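Local coordinates for alpha-galacturonidase (Bacillus subtilis, PDB 3FEF), which hydrolyses alpha-galacturonides, probably alpha-1,4-di-galacturonate in nature, as an NAD- and manganese-dependent family 4 glycosidase, at residues I103-G108 / L273-P278; V107-G112 / I204-W209. All coordinates share one frame; numbering follows the deposited sequence.

Contact 1: I103-G108 / L273-P278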
loop_
_atom_site.group_PDB
_atom_site.type_symbol
_atom_site.label_atom_id
_atom_site.label_comp_id
_atom_site.label_asym_id
_atom_site.label_seq_id
_atom_site.Cartn_x
_atom_site.Cartn_y
_atom_site.Cartn_z
ATOM N N ILE A 103 25.614 25.687 -16.256
ATOM C CA ILE A 103 25.426 24.659 -15.243
ATOM C C ILE A 103 26.753 24.062 -14.802
ATOM O O ILE A 103 27.462 23.464 -15.614
ATOM C CB ILE A 103 24.538 23.520 -15.777
ATOM C CG1 ILE A 103 23.138 24.061 -16.101
ATOM C CG2 ILE A 103 24.490 22.359 -14.765
ATOM C CD1 ILE A 103 22.271 23.097 -16.857
ATOM N N TYR A 104 27.085 24.241 -13.521
ATOM C CA TYR A 104 28.267 23.625 -12.938
ATOM C C TYR A 104 27.930 22.399 -12.117
ATOM O O TYR A 104 26.863 22.309 -11.504
ATOM C CB TYR A 104 29.046 24.639 -12.100
ATOM C CG TYR A 104 29.648 25.681 -12.991
ATOM C CD1 TYR A 104 30.992 25.648 -13.316
ATOM C CD2 TYR A 104 28.851 26.653 -13.580
ATOM C CE1 TYR A 104 31.538 26.579 -14.166
ATOM C CE2 TYR A 104 29.392 27.592 -14.429
ATOM C CZ TYR A 104 30.733 27.541 -14.715
ATOM O OH TYR A 104 31.285 28.458 -15.554
ATOM N N GLN A 105 28.854 21.456 -12.126
ATOM C CA GLN A 105 28.711 20.208 -11.419
ATOM C C GLN A 105 30.016 19.924 -10.697
ATOM O O GLN A 105 31.097 20.125 -11.247
ATOM C CB GLN A 105 28.417 19.080 -12.409
ATOM C CG GLN A 105 27.078 19.204 -13.114
ATOM C CD GLN A 105 26.885 18.119 -14.156
ATOM O OE1 GLN A 105 26.198 17.125 -13.912
ATOM N NE2 GLN A 105 27.510 18.294 -15.316
ATOM N N SER A 106 29.923 19.447 -9.469
ATOM C CA SER A 106 31.126 19.173 -8.709
ATOM C C SER A 106 31.625 17.753 -8.954
ATOM O O SER A 106 32.818 17.495 -8.896
ATOM C CB SER A 106 30.871 19.408 -7.219
ATOM O OG SER A 106 29.708 18.718 -6.798
ATOM N N VAL A 107 30.721 16.821 -9.227
ATOM C CA VAL A 107 31.143 15.446 -9.426
ATOM C C VAL A 107 30.550 14.900 -10.704
ATOM O O VAL A 107 31.250 14.299 -11.509
ATOM C CB VAL A 107 30.698 14.544 -8.268
ATOM C CG1 VAL A 107 31.349 13.164 -8.379
ATOM C CG2 VAL A 107 31.017 15.190 -6.934
ATOM N N GLY A 108 29.244 15.098 -10.871
ATOM C CA GLY A 108 28.549 14.687 -12.086
ATOM C C GLY A 108 28.448 13.202 -12.363
ATOM O O GLY A 108 28.363 12.804 -13.519
ATOM N N LEU A 273 26.438 16.539 -1.755
ATOM C CA LEU A 273 25.198 17.149 -1.308
ATOM C C LEU A 273 24.845 18.282 -2.235
ATOM O O LEU A 273 23.674 18.498 -2.571
ATOM C CB LEU A 273 25.365 17.718 0.112
ATOM C CG LEU A 273 25.534 16.722 1.272
ATOM C CD1 LEU A 273 25.901 17.444 2.585
ATOM C CD2 LEU A 273 24.278 15.823 1.450
ATOM N N ALA A 274 25.874 19.028 -2.617
ATOM C CA ALA A 274 25.694 20.245 -3.396
ATOM C C ALA A 274 24.947 20.010 -4.710
ATOM O O ALA A 274 24.372 20.925 -5.256
ATOM C CB ALA A 274 27.038 20.908 -3.669
ATOM N N GLU A 275 24.934 18.789 -5.217
ATOM C CA GLU A 275 24.333 18.576 -6.530
ATOM C C GLU A 275 22.829 18.268 -6.486
ATOM O O GLU A 275 22.187 18.177 -7.541
ATOM C CB GLU A 275 25.067 17.453 -7.254
ATOM C CG GLU A 275 26.581 17.545 -7.125
ATOM C CD GLU A 275 27.287 16.769 -8.211
ATOM O OE1 GLU A 275 27.321 15.516 -8.134
ATOM O OE2 GLU A 275 27.797 17.417 -9.150
ATOM N N PHE A 276 22.275 18.094 -5.282
ATOM C CA PHE A 276 20.892 17.601 -5.145
ATOM C C PHE A 276 19.843 18.688 -4.969
ATOM O O PHE A 276 18.658 18.396 -5.047
ATOM C CB PHE A 276 20.757 16.595 -3.987
ATOM C CG PHE A 276 21.293 15.231 -4.308
ATOM C CD1 PHE A 276 20.448 14.217 -4.705
ATOM C CD2 PHE A 276 22.648 14.970 -4.212
ATOM C CE1 PHE A 276 20.935 12.978 -4.992
ATOM C CE2 PHE A 276 23.146 13.730 -4.524
ATOM C CZ PHE A 276 22.289 12.729 -4.911
ATOM N N LEU A 277 20.265 19.923 -4.713
ATOM C CA LEU A 277 19.310 20.994 -4.433
ATOM C C LEU A 277 19.752 22.367 -4.860
ATOM O O LEU A 277 20.922 22.600 -5.101
ATOM C CB LEU A 277 18.928 21.044 -2.948
ATOM C CG LEU A 277 19.871 20.581 -1.839
ATOM C CD1 LEU A 277 21.288 21.085 -2.021
ATOM C CD2 LEU A 277 19.279 21.024 -0.497
ATOM N N PRO A 278 18.790 23.298 -4.946
ATOM C CA PRO A 278 19.087 24.703 -5.211
ATOM C C PRO A 278 19.980 25.270 -4.111
ATOM O O PRO A 278 19.747 25.009 -2.926
ATOM C CB PRO A 278 17.701 25.375 -5.129
ATOM C CG PRO A 278 16.738 24.288 -5.387
ATOM C CD PRO A 278 17.349 23.060 -4.778
#
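The carboxylate of E275 reaches into the bend of the chain at S106, V107 and G108, where three successive backbone amides converge on it. OE2 does most of the work. V107 N reaches E275 OE2 at 3.0 Å in a nearly straight bond (171°) that arrives from above the carboxylate plane, whereas G108 N, at 3.2 Å, is received by the syn lone pair of that same E275 OE2. S106 N adds a weak, bent bond to OE2, and G108 N a weak one to OE1. With CG anti to the carbonyl carbon (chi1 -44°) and the chain extended beyond it, the E275 side chain carries the carboxylate to the bend. There it crosses V107 at about a right angle, V107 CB lying 3.5 Å from E275 OE1. S106 OG flanks the stem, 3.4 Å from E275 CG, while its own hydrogen bond goes to R271 O. The buried carboxylate, probably charged, is thus met by peptide N-H groups, which would be expected to offset part of the cost of burying it. Q105 NE2 hydrogen-bonds to D94 O and Q105 OE1 accepts from G114 N, tying this loop to helices 88-96 and 112-136; E275 follows helix 270-273 in a type I turn from L273 to F276.

Contact 2: V107-G112 / I204-W209. With MG (magnesium ion), chain G.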
loop_
_atom_site.group_PDB
_atom_site.type_symbol
_atom_site.label_atom_id
_atom_site.label_comp_id
_atom_site.label_asym_id
_atom_site.label_seq_id
_atom_site.Cartn_x
_atom_site.Cartn_y
_atom_site.Cartn_z
ATOM N N VAL A 107 30.721 16.821 -9.227
ATOM C CA VAL A 107 31.143 15.446 -9.426
ATOM C C VAL A 107 30.550 14.900 -10.704
ATOM O O VAL A 107 31.250 14.299 -11.509
ATOM C CB VAL A 107 30.698 14.544 -8.268
ATOM C CG1 VAL A 107 31.349 13.164 -8.379
ATOM C CG2 VAL A 107 31.017 15.190 -6.934
ATOM N N GLY A 108 29.244 15.098 -10.871
ATOM C CA GLY A 108 28.549 14.687 -12.086
ATOM C C GLY A 108 28.448 13.202 -12.363
ATOM O O GLY A 108 28.363 12.804 -13.519
ATOM N N ASP A 109 28.429 12.381 -11.315
ATOM C CA ASP A 109 28.351 10.934 -11.486
ATOM C C ASP A 109 27.076 10.355 -10.876
ATOM O O ASP A 109 26.878 9.147 -10.878
ATOM C CB ASP A 109 29.574 10.246 -10.854
ATOM C CG ASP A 109 29.617 10.381 -9.330
ATOM O OD1 ASP A 109 28.827 11.147 -8.760
ATOM O OD2 ASP A 109 30.454 9.723 -8.687
ATOM N N THR A 110 26.211 11.221 -10.378
ATOM C CA THR A 110 25.080 10.800 -9.581
ATOM C C THR A 110 23.771 11.402 -10.085
ATOM O O THR A 110 22.916 10.675 -10.550
ATOM C CB THR A 110 25.339 11.099 -8.081
ATOM O OG1 THR A 110 26.431 10.281 -7.633
ATOM C CG2 THR A 110 24.113 10.791 -7.216
ATOM N N VAL A 111 23.613 12.716 -9.999
ATOM C CA VAL A 111 22.436 13.400 -10.550
ATOM C C VAL A 111 22.893 14.542 -11.454
ATOM O O VAL A 111 24.018 14.530 -11.950
ATOM C CB VAL A 111 21.488 13.942 -9.469
ATOM C CG1 VAL A 111 20.776 12.789 -8.767
ATOM C CG2 VAL A 111 22.236 14.801 -8.472
ATOM N N GLY A 112 22.033 15.525 -11.674
ATOM C CA GLY A 112 22.373 16.603 -12.600
ATOM C C GLY A 112 22.480 16.022 -14.008
ATOM O O GLY A 112 22.226 14.816 -14.214
ATOM N N ILE A 204 18.818 8.427 -0.273
ATOM C CA ILE A 204 19.287 7.729 -1.452
ATOM C C ILE A 204 20.779 8.041 -1.492
ATOM O O ILE A 204 21.230 9.002 -0.852
ATOM C CB ILE A 204 18.603 8.257 -2.714
ATOM C CG1 ILE A 204 18.801 9.765 -2.825
ATOM C CG2 ILE A 204 17.101 7.924 -2.695
ATOM C CD1 ILE A 204 18.045 10.404 -4.013
ATOM N N ASN A 205 21.541 7.239 -2.224
ATOM C CA ASN A 205 23.001 7.385 -2.266
ATOM C C ASN A 205 23.487 8.820 -2.548
ATOM O O ASN A 205 22.972 9.498 -3.437
ATOM C CB ASN A 205 23.592 6.403 -3.298
ATOM C CG ASN A 205 25.118 6.365 -3.259
ATOM O OD1 ASN A 205 25.742 6.041 -2.225
ATOM N ND2 ASN A 205 25.722 6.731 -4.364
ATOM N N HIS A 206 24.482 9.271 -1.790
ATOM C CA HIS A 206 24.995 10.655 -1.863
ATOM C C HIS A 206 24.022 11.726 -1.389
ATOM O O HIS A 206 24.346 12.912 -1.413
ATOM C CB HIS A 206 25.528 10.999 -3.270
ATOM C CG HIS A 206 26.727 10.194 -3.663
ATOM N ND1 HIS A 206 27.094 9.985 -4.971
ATOM C CD2 HIS A 206 27.610 9.496 -2.909
ATOM C CE1 HIS A 206 28.179 9.228 -5.006
ATOM N NE2 HIS A 206 28.514 8.924 -3.766
ATOM N N PHE A 207 22.832 11.310 -0.972
ATOM C CA PHE A 207 21.826 12.228 -0.431
ATOM C C PHE A 207 21.184 11.527 0.778
ATOM O O PHE A 207 19.972 11.306 0.821
ATOM C CB PHE A 207 20.773 12.549 -1.492
ATOM C CG PHE A 207 19.924 13.772 -1.179
ATOM C CD1 PHE A 207 20.519 15.018 -0.959
ATOM C CD2 PHE A 207 18.537 13.674 -1.124
ATOM C CE1 PHE A 207 19.740 16.149 -0.679
ATOM C CE2 PHE A 207 17.759 14.788 -0.840
ATOM C CZ PHE A 207 18.368 16.034 -0.620
ATOM N N THR A 208 22.044 11.159 1.728
ATOM C CA THR A 208 21.692 10.454 2.937
ATOM C C THR A 208 21.633 11.397 4.133
ATOM O O THR A 208 22.353 12.398 4.191
ATOM C CB THR A 208 22.753 9.381 3.258
ATOM O OG1 THR A 208 24.042 9.907 2.923
ATOM C CG2 THR A 208 22.517 8.120 2.444
ATOM N N TRP A 209 20.780 11.059 5.099
ATOM C CA TRP A 209 20.520 11.936 6.221
ATOM C C TRP A 209 20.475 11.147 7.512
ATOM O O TRP A 209 20.003 10.003 7.558
ATOM C CB TRP A 209 19.187 12.669 6.010
ATOM C CG TRP A 209 19.244 13.535 4.786
ATOM C CD1 TRP A 209 19.183 13.122 3.483
ATOM C CD2 TRP A 209 19.399 14.960 4.753
ATOM N NE1 TRP A 209 19.295 14.206 2.643
ATOM C CE2 TRP A 209 19.423 15.345 3.396
ATOM C CE3 TRP A 209 19.522 15.945 5.741
ATOM C CZ2 TRP A 209 19.569 16.674 2.999
ATOM C CZ3 TRP A 209 19.664 17.270 5.348
ATOM C CH2 TRP A 209 19.687 17.625 3.993
HETATM MG MG MG G . 29.857 7.232 -2.970
HETATM O O HOH W 1 31.743 8.443 -2.299
HETATM O O HOH W 2 31.429 5.579 -2.317
HETATM O O HOH W 3 28.509 5.841 -4.283
#
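A single threonine hydroxyl joins a carboxylate to a metal-bound imidazole: T110 OG1 accepts a hydrogen bond from H206 ND1 at 2.8 Å and donates one to D109 OD1, also at 2.8 Å. On the far side of the same ring, H206 NE2 binds the magnesium ion at 2.3 Å. The hydroxyl meets the imidazole at its edge, only 6° out of the ring plane, though the bond is bent to 146° at the hydrogen. Its own proton comes down on D109 OD1 from above the carboxylate plane. OG1 is aimed at the ring because it stands anti to the carbonyl carbon of T110 (chi1 -66°), which leaves T110 CG2 to pack 3.8 Å from H206 ND1. D109 carboxylate, T110 hydroxyl and H206 imidazole therefore form a hydrogen-bonded chain that, with the metal bond, helps to fix the ring's rotation and may make NE2 a stronger ligand. A valine in place of T110 would probably leave H206 ND1 and D109 OD1 without their shared partner and the imidazole less firmly oriented. The side chain of N205 lies over one face of the H206 ring, and the ring of H272 stacks with that of H206. With C169 and three waters completing the modelled ligands, this is the metal site of a family 4 glycosidase, which binds manganese for activity, beside N147, a probable substrate-binding residue.

From the N terminus, the chain passes through the first four strands of the parallel sheet in the Rossmann-like domain and helix 88-96 before reaching the loop from which both contacts start. Contact 2 closes the shorter excursion, from 107-112 to 204-209, and is nested within the longer one that contact 1 closes between 103-108 and 273-278. V107 and G108 belong to both. The inner excursion takes in helix 112-136 and the last two strands of the parallel sheet; the outer one also includes strand 207-215 and helix 253-262. The two returning segments meet where F276 stacks on F207; F276 also packs against T110 of the shared loop, so one loop of the N-terminal domain is joined to two parts of the C-terminal domain beside the metal.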